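Local atomic coordinates of 378aa long hypothetical citrate synthase (PDB entry 1VGM), a protein that is probably a citrate synthase, a mostly helical protein of that family that assembles from two copies of the same chain. Residues Cys91-Met96 against Ile328-Ser333; Tyr181-Val186 against Leu337-Gly342. All blocks are in the same frame, centred on the assembly; numbering follows the deposited sequence.

Contact 1. Residues Cys91-Met96 against Ile328-Ser333; sequences CDAIGM and IYMFTS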
ATOM      1  N   CYS A  91      -7.611 -16.042   9.409  1.00  8.63           N
ATOM      2  CA  CYS A  91      -7.035 -14.998   8.558  1.00  9.68           C
ATOM      3  C   CYS A  91      -5.674 -14.574   9.088  1.00  8.21           C
ATOM      4  O   CYS A  91      -5.439 -14.569  10.294  1.00  7.84           O
ATOM      5  CB  CYS A  91      -7.942 -13.762   8.488  1.00 10.88           C
ATOM      6  SG  CYS A  91      -9.413 -13.977   7.486  1.00 18.43           S
ATOM      7  N   ASP A  92      -4.783 -14.221   8.176  1.00  8.19           N
ATOM      8  CA  ASP A  92      -3.513 -13.621   8.539  1.00  6.91           C
ATOM      9  C   ASP A  92      -3.715 -12.279   9.248  1.00  6.13           C
ATOM     10  O   ASP A  92      -4.490 -11.435   8.792  1.00  4.88           O
ATOM     11  CB  ASP A  92      -2.665 -13.429   7.280  1.00  9.75           C
ATOM     12  CG  ASP A  92      -1.294 -12.889   7.588  1.00 13.73           C
ATOM     13  OD1 ASP A  92      -1.199 -11.716   7.991  1.00 17.67           O
ATOM     14  OD2 ASP A  92      -0.312 -13.636   7.439  1.00 16.31           O
ATOM     15  N   ALA A  93      -3.018 -12.086  10.362  1.00  6.68           N
ATOM     16  CA  ALA A  93      -3.235 -10.911  11.203  1.00  6.72           C
ATOM     17  C   ALA A  93      -2.936  -9.601  10.467  1.00  3.85           C
ATOM     18  O   ALA A  93      -3.634  -8.608  10.647  1.00  5.87           O
ATOM     19  CB  ALA A  93      -2.383 -11.002  12.457  1.00  4.91           C
ATOM     20  N   ILE A  94      -1.902  -9.593   9.640  1.00  7.48           N
ATOM     21  CA  ILE A  94      -1.593  -8.409   8.849  1.00  4.31           C
ATOM     22  C   ILE A  94      -2.623  -8.134   7.752  1.00  7.00           C
ATOM     23  O   ILE A  94      -2.897  -6.977   7.436  1.00 10.38           O
ATOM     24  CB  ILE A  94      -0.216  -8.525   8.194  1.00  2.23           C
ATOM     25  CG1 ILE A  94       0.849  -8.730   9.273  1.00  2.20           C
ATOM     26  CG2 ILE A  94       0.079  -7.267   7.392  1.00  3.10           C
ATOM     27  CD1 ILE A  94       0.994  -7.547  10.237  1.00  3.68           C
ATOM     28  N   GLY A  95      -3.186  -9.193   7.173  1.00  5.92           N
ATOM     29  CA  GLY A  95      -4.418  -9.051   6.410  1.00  1.60           C
ATOM     30  C   GLY A  95      -5.504  -8.314   7.177  1.00  6.99           C
ATOM     31  O   GLY A  95      -6.129  -7.373   6.676  1.00  1.60           O
ATOM     32  N   MET A  96      -5.738  -8.740   8.409  1.00  6.07           N
ATOM     33  CA  MET A  96      -6.779  -8.121   9.204  1.00  8.40           C
ATOM     34  C   MET A  96      -6.417  -6.678   9.555  1.00  7.20           C
ATOM     35  O   MET A  96      -7.273  -5.791   9.566  1.00  9.02           O
ATOM     36  CB  MET A  96      -7.030  -8.961  10.457  1.00  8.99           C
ATOM     37  CG  MET A  96      -7.700 -10.308  10.141  1.00  4.75           C
ATOM     38  SD  MET A  96      -7.736 -11.456  11.520  1.00 12.92           S
ATOM     39  CE  MET A  96      -8.868 -10.611  12.627  1.00  6.43           C
ATOM     40  N   ILE A 328       2.298 -17.392  18.107  1.00  5.99           N
ATOM     41  CA  ILE A 328       3.285 -17.157  17.060  1.00  6.71           C
ATOM     42  C   ILE A 328       2.699 -16.291  15.948  1.00  8.00           C
ATOM     43  O   ILE A 328       3.385 -15.423  15.396  1.00  7.05           O
ATOM     44  CB  ILE A 328       3.770 -18.504  16.466  1.00  9.36           C
ATOM     45  CG1 ILE A 328       4.585 -19.262  17.525  1.00 11.42           C
ATOM     46  CG2 ILE A 328       4.594 -18.271  15.203  1.00  6.14           C
ATOM     47  CD1 ILE A 328       5.007 -20.670  17.113  1.00 11.00           C
ATOM     48  N   TYR A 329       1.428 -16.521  15.628  1.00  6.88           N
ATOM     49  CA  TYR A 329       0.786 -15.806  14.532  1.00  7.68           C
ATOM     50  C   TYR A 329       0.627 -14.311  14.811  1.00  5.18           C
ATOM     51  O   TYR A 329       0.165 -13.570  13.946  1.00  4.43           O
ATOM     52  CB  TYR A 329      -0.586 -16.421  14.214  1.00  3.71           C
ATOM     53  CG  TYR A 329      -1.657 -16.249  15.284  1.00  4.80           C
ATOM     54  CD1 TYR A 329      -2.224 -14.999  15.545  1.00  6.36           C
ATOM     55  CD2 TYR A 329      -2.135 -17.349  16.003  1.00  7.47           C
ATOM     56  CE1 TYR A 329      -3.235 -14.846  16.485  1.00  5.21           C
ATOM     57  CE2 TYR A 329      -3.152 -17.204  16.952  1.00  6.48           C
ATOM     58  CZ  TYR A 329      -3.692 -15.946  17.186  1.00  5.87           C
ATOM     59  OH  TYR A 329      -4.680 -15.781  18.131  1.00  9.79           O
ATOM     60  N   MET A 330       1.009 -13.870  16.008  1.00  2.81           N
ATOM     61  CA  MET A 330       0.947 -12.442  16.326  1.00  5.95           C
ATOM     62  C   MET A 330       2.307 -11.734  16.206  1.00  6.59           C
ATOM     63  O   MET A 330       2.385 -10.508  16.291  1.00  3.92           O
ATOM     64  CB  MET A 330       0.382 -12.231  17.733  1.00  3.70           C
ATOM     65  CG  MET A 330      -1.114 -12.544  17.884  1.00  9.10           C
ATOM     66  SD  MET A 330      -2.210 -11.475  16.923  1.00  6.99           S
ATOM     67  CE  MET A 330      -1.730  -9.852  17.481  1.00  6.53           C
ATOM     68  N   PHE A 331       3.375 -12.494  16.011  1.00  5.06           N
ATOM     69  CA  PHE A 331       4.706 -11.917  16.144  1.00  6.51           C
ATOM     70  C   PHE A 331       4.915 -10.733  15.194  1.00  8.41           C
ATOM     71  O   PHE A 331       5.356  -9.666  15.617  1.00  9.79           O
ATOM     72  CB  PHE A 331       5.778 -12.986  15.910  1.00  3.45           C
ATOM     73  CG  PHE A 331       5.939 -13.950  17.059  1.00  5.60           C
ATOM     74  CD1 PHE A 331       5.067 -13.920  18.137  1.00  5.61           C
ATOM     75  CD2 PHE A 331       6.933 -14.924  17.033  1.00  2.16           C
ATOM     76  CE1 PHE A 331       5.184 -14.839  19.179  1.00  7.80           C
ATOM     77  CE2 PHE A 331       7.055 -15.846  18.070  1.00 10.86           C
ATOM     78  CZ  PHE A 331       6.171 -15.804  19.145  1.00  7.91           C
ATOM     79  N   THR A 332       4.578 -10.904  13.920  1.00  7.24           N
ATOM     80  CA  THR A 332       4.766  -9.820  12.961  1.00  7.88           C
ATOM     81  C   THR A 332       3.857  -8.618  13.206  1.00  9.18           C
ATOM     82  O   THR A 332       4.233  -7.481  12.915  1.00  8.95           O
ATOM     83  CB  THR A 332       4.582 -10.321  11.513  1.00  6.66           C
ATOM     84  OG1 THR A 332       5.682 -11.180  11.179  1.00  8.53           O
ATOM     85  CG2 THR A 332       4.552  -9.146  10.528  1.00  7.14           C
ATOM     86  N   SER A 333       2.668  -8.863  13.747  1.00  6.86           N
ATOM     87  CA  SER A 333       1.773  -7.768  14.118  1.00  8.74           C
ATOM     88  C   SER A 333       2.393  -6.908  15.220  1.00  5.19           C
ATOM     89  O   SER A 333       2.213  -5.690  15.253  1.00  7.93           O
ATOM     90  CB  SER A 333       0.427  -8.315  14.609  1.00  9.08           C
ATOM     91  OG  SER A 333      -0.248  -9.010  13.578  1.00 11.06           O
TER
HETATM   92  O   HOH W   1      -1.198 -14.110  11.677  1.00  7.48           O
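The backbones come nearest between I94 and S333, whose CA atoms lie 6.3 Å apart, where the start of helix 93-108 faces the 3-10 turn 328-330 and the helical residues that follow it. A93 points its methyl group at the other segment, and its CB meets S333 OG at 3.1 Å, a tight fit for carbon against oxygen. M330 SD lies loosely beside the same methyl, 4.5 Å from A93 CB. Beside it I94 is bent at chi2 (-64°), which brings CD1 against T332 CG2 (3.9 Å); the two side chains cross at about a right angle. T332 turns its methyl to I94, while OG1 is bonded to E224, the backbone N of G221 and a glycerol. The beginnings of two helices, 93-108 and 331-353, meet here within the largely alpha-helical citrate synthase fold, close to where C91 packs on S106 of the second subunit. D92 is the N-cap: its OD1 accepts weakly from I94 N at 2.8 Å and from G95 N at 3.3 Å. The N-H of A93 instead donates to a water, 3.0 Å from N, which in turn donates to Y329 O (2.7 Å), bridging the two segments.

Contact 2. Residues Tyr181-Val186 against Leu337-Gly342; sequences YTDHEV and LSRVLG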
ATOM      1  N   TYR A 181      11.870  -2.069  17.963  1.00  2.83           N
ATOM      2  CA  TYR A 181      11.476  -2.270  16.573  1.00  4.99           C
ATOM      3  C   TYR A 181      10.959  -0.975  15.915  1.00  3.56           C
ATOM      4  O   TYR A 181      10.433  -1.004  14.800  1.00  6.10           O
ATOM      5  CB  TYR A 181      10.385  -3.342  16.505  1.00  2.78           C
ATOM      6  CG  TYR A 181      10.867  -4.774  16.331  1.00  1.93           C
ATOM      7  CD1 TYR A 181      10.206  -5.826  16.961  1.00  4.18           C
ATOM      8  CD2 TYR A 181      11.900  -5.090  15.445  1.00  8.19           C
ATOM      9  CE1 TYR A 181      10.543  -7.158  16.704  1.00  7.22           C
ATOM     10  CE2 TYR A 181      12.249  -6.422  15.181  1.00  6.33           C
ATOM     11  CZ  TYR A 181      11.560  -7.451  15.811  1.00  8.58           C
ATOM     12  OH  TYR A 181      11.854  -8.769  15.533  1.00 10.15           O
ATOM     13  N   THR A 182      11.100   0.157  16.598  1.00  3.32           N
ATOM     14  CA  THR A 182      10.508   1.411  16.128  1.00  4.18           C
ATOM     15  C   THR A 182      10.955   1.856  14.732  1.00  5.55           C
ATOM     16  O   THR A 182      10.125   2.273  13.925  1.00  6.12           O
ATOM     17  CB  THR A 182      10.773   2.548  17.142  1.00  6.88           C
ATOM     18  OG1 THR A 182       9.813   2.452  18.205  1.00  4.87           O
ATOM     19  CG2 THR A 182      10.674   3.936  16.466  1.00  7.29           C
ATOM     20  N   ASP A 183      12.249   1.770  14.438  1.00  4.48           N
ATOM     21  CA  ASP A 183      12.727   2.088  13.092  1.00  6.77           C
ATOM     22  C   ASP A 183      14.074   1.442  12.759  1.00  9.50           C
ATOM     23  O   ASP A 183      14.888   1.187  13.651  1.00  8.53           O
ATOM     24  CB  ASP A 183      12.833   3.605  12.917  1.00  6.51           C
ATOM     25  CG  ASP A 183      13.000   4.010  11.468  1.00  8.74           C
ATOM     26  OD1 ASP A 183      12.338   3.399  10.606  1.00 11.48           O
ATOM     27  OD2 ASP A 183      13.785   4.938  11.190  1.00 11.67           O
ATOM     28  N   HIS A 184      14.296   1.182  11.470  1.00  8.12           N
ATOM     29  CA  HIS A 184      15.546   0.594  10.991  1.00  8.86           C
ATOM     30  C   HIS A 184      15.528   0.491   9.468  1.00  9.97           C
ATOM     31  O   HIS A 184      14.698  -0.217   8.897  1.00  9.85           O
ATOM     32  CB  HIS A 184      15.756  -0.806  11.594  1.00  4.84           C
ATOM     33  CG  HIS A 184      17.188  -1.129  11.901  1.00  5.22           C
ATOM     34  ND1 HIS A 184      18.030  -1.723  10.986  1.00  4.56           N
ATOM     35  CD2 HIS A 184      17.928  -0.938  13.022  1.00  1.69           C
ATOM     36  CE1 HIS A 184      19.225  -1.885  11.529  1.00  4.83           C
ATOM     37  NE2 HIS A 184      19.189  -1.414  12.764  1.00  4.75           N
ATOM     38  N   GLU A 185      16.459   1.192   8.824  1.00  7.15           N
ATOM     39  CA  GLU A 185      16.600   1.164   7.375  1.00  9.60           C
ATOM     40  C   GLU A 185      15.296   1.575   6.696  1.00  7.87           C
ATOM     41  O   GLU A 185      14.425   2.168   7.324  1.00 10.52           O
ATOM     42  CB  GLU A 185      17.023  -0.231   6.920  1.00 13.27           C
ATOM     43  CG  GLU A 185      18.383  -0.662   7.469  1.00 18.74           C
ATOM     44  CD  GLU A 185      18.553  -2.174   7.488  1.00 18.43           C
ATOM     45  OE1 GLU A 185      18.942  -2.743   6.453  1.00 16.49           O
ATOM     46  OE2 GLU A 185      18.292  -2.792   8.542  1.00 13.73           O
ATOM     47  N   VAL A 186      15.166   1.269   5.411  1.00  8.99           N
ATOM     48  CA  VAL A 186      13.944   1.586   4.682  1.00  7.47           C
ATOM     49  C   VAL A 186      13.480   0.346   3.939  1.00  7.85           C
ATOM     50  O   VAL A 186      13.646   0.234   2.723  1.00  6.07           O
ATOM     51  CB  VAL A 186      14.167   2.724   3.666  1.00  9.22           C
ATOM     52  CG1 VAL A 186      12.833   3.300   3.245  1.00 10.64           C
ATOM     53  CG2 VAL A 186      15.037   3.810   4.274  1.00 12.56           C
ATOM     54  N   LEU A 337       3.130  -3.087  15.238  1.00  3.16           N
ATOM     55  CA  LEU A 337       2.695  -2.238  16.335  1.00  6.17           C
ATOM     56  C   LEU A 337       3.797  -1.282  16.765  1.00  5.92           C
ATOM     57  O   LEU A 337       3.531  -0.136  17.134  1.00  3.57           O
ATOM     58  CB  LEU A 337       2.277  -3.096  17.529  1.00  4.73           C
ATOM     59  CG  LEU A 337       1.830  -2.296  18.754  1.00  7.16           C
ATOM     60  CD1 LEU A 337       0.524  -1.568  18.458  1.00  7.67           C
ATOM     61  CD2 LEU A 337       1.674  -3.232  19.941  1.00  8.33           C
ATOM     62  N   SER A 338       5.036  -1.761  16.727  1.00  4.15           N
ATOM     63  CA  SER A 338       6.187  -0.929  17.054  1.00  4.58           C
ATOM     64  C   SER A 338       6.624  -0.048  15.871  1.00  7.08           C
ATOM     65  O   SER A 338       6.851   1.164  16.034  1.00  5.66           O
ATOM     66  CB  SER A 338       7.348  -1.815  17.500  1.00  4.95           C
ATOM     67  OG  SER A 338       8.574  -1.107  17.464  1.00  3.69           O
ATOM     68  N   ARG A 339       6.736  -0.655  14.687  1.00  2.71           N
ATOM     69  CA  ARG A 339       7.355   0.009  13.537  1.00  4.40           C
ATOM     70  C   ARG A 339       6.469   1.143  13.000  1.00  5.08           C
ATOM     71  O   ARG A 339       6.934   2.009  12.256  1.00  5.36           O
ATOM     72  CB  ARG A 339       7.644  -1.018  12.428  1.00  4.93           C
ATOM     73  CG  ARG A 339       8.212  -0.446  11.104  1.00  2.47           C
ATOM     74  CD  ARG A 339       9.497   0.356  11.290  1.00  2.06           C
ATOM     75  NE  ARG A 339      10.497  -0.397  12.039  1.00  2.26           N
ATOM     76  CZ  ARG A 339      11.466  -1.124  11.486  1.00  5.36           C
ATOM     77  NH1 ARG A 339      11.587  -1.189  10.162  1.00  5.78           N
ATOM     78  NH2 ARG A 339      12.320  -1.786  12.262  1.00  3.55           N
ATOM     79  N   VAL A 340       5.199   1.157  13.404  1.00  5.30           N
ATOM     80  CA  VAL A 340       4.287   2.194  12.946  1.00  2.78           C
ATOM     81  C   VAL A 340       4.783   3.586  13.348  1.00  2.22           C
ATOM     82  O   VAL A 340       4.573   4.559  12.617  1.00  1.76           O
ATOM     83  CB  VAL A 340       2.850   1.972  13.495  1.00  8.30           C
ATOM     84  CG1 VAL A 340       2.803   2.235  15.001  1.00  4.24           C
ATOM     85  CG2 VAL A 340       1.873   2.871  12.754  1.00  4.77           C
ATOM     86  N   LEU A 341       5.452   3.686  14.495  1.00  1.60           N
ATOM     87  CA  LEU A 341       6.050   4.957  14.894  1.00  3.08           C
ATOM     88  C   LEU A 341       7.066   5.421  13.855  1.00  1.79           C
ATOM     89  O   LEU A 341       7.069   6.582  13.437  1.00  6.13           O
ATOM     90  CB  LEU A 341       6.740   4.837  16.260  1.00  1.60           C
ATOM     91  CG  LEU A 341       7.487   6.088  16.746  1.00  5.30           C
ATOM     92  CD1 LEU A 341       6.563   7.316  16.702  1.00  3.70           C
ATOM     93  CD2 LEU A 341       7.985   5.859  18.171  1.00  6.84           C
ATOM     94  N   GLY A 342       7.929   4.501  13.446  1.00  3.36           N
ATOM     95  CA  GLY A 342       8.865   4.796  12.380  1.00  2.66           C
ATOM     96  C   GLY A 342       8.192   5.100  11.053  1.00  3.27           C
ATOM     97  O   GLY A 342       8.572   6.063  10.383  1.00  4.40           O
TER
HETATM   98  O   HOH W   2      14.221  -1.292  14.886  1.00  4.51           O
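R339 reaches from its helix to the loop carbonyl of Y181, its NE donating to Y181 O at 2.8 Å with an N-H...O angle of 158°. The oxygen sits at the edge of the guanidinium, near its plane, and NH2 adds a weak second bond to it. The arginine chain leaves with CG anti to the backbone N, then bends at chi2 (57°) and chi3 (52°), which turns the guanidinium back against the loop. One face is thereby laid against the D183-H184 peptide: H184 N stands 3.5 Å above the centre of the guanidinium plane and, although buried, has no bonding partner. A water donates to D183 O and accepts weakly from NH2. D183 itself gives R339 no salt bridge; its OD1 lies 4.5 Å from R339 NE and well out of the guanidinium plane, while OD2 is bonded to T20 and H346. Further along, T182 CG2 packs on L341 CD2 (3.7 Å), and G342 lets its CA approach T182 O to 3.2 Å in a CA-H...O contact. S338 OG and T182 OG1 both bond L178 O. E185 OE2 lies in the plane of the H184 ring and takes the N-H of ND1 with its anti lone pair, at 2.7 Å; on the other nitrogen, NE2 is bonded to Y262 OH. The whole is an interhelical loop, between helices 168-180 and 188-197, packed on a buried part of helix 331-353 in the citrate synthase fold.

Overall arrangement
Both contacts are built on helix 331-353 and its entry: contact 1 uses residues 328-333, contact 2 residues 337-342, and their centres are about 17 Å apart. Along the chain they cross, because 181-186 falls between the two halves of contact 1 while 337-342 lies beyond both. Contact 2 is the more central, about 6 Å from the centre of the chain against about 11 Å for contact 1. Helix 117-139 links them: its T132 touches M330 and also L337, in segment 337-342 but not in the contact itself. Small molecules, probably from the crystallisation liquor, lie near both: a glycerol is about 3 Å from the T332 side chain, a glycerol about 4 Å from that of Y181, and a sulfate about 5 Å from that of R339.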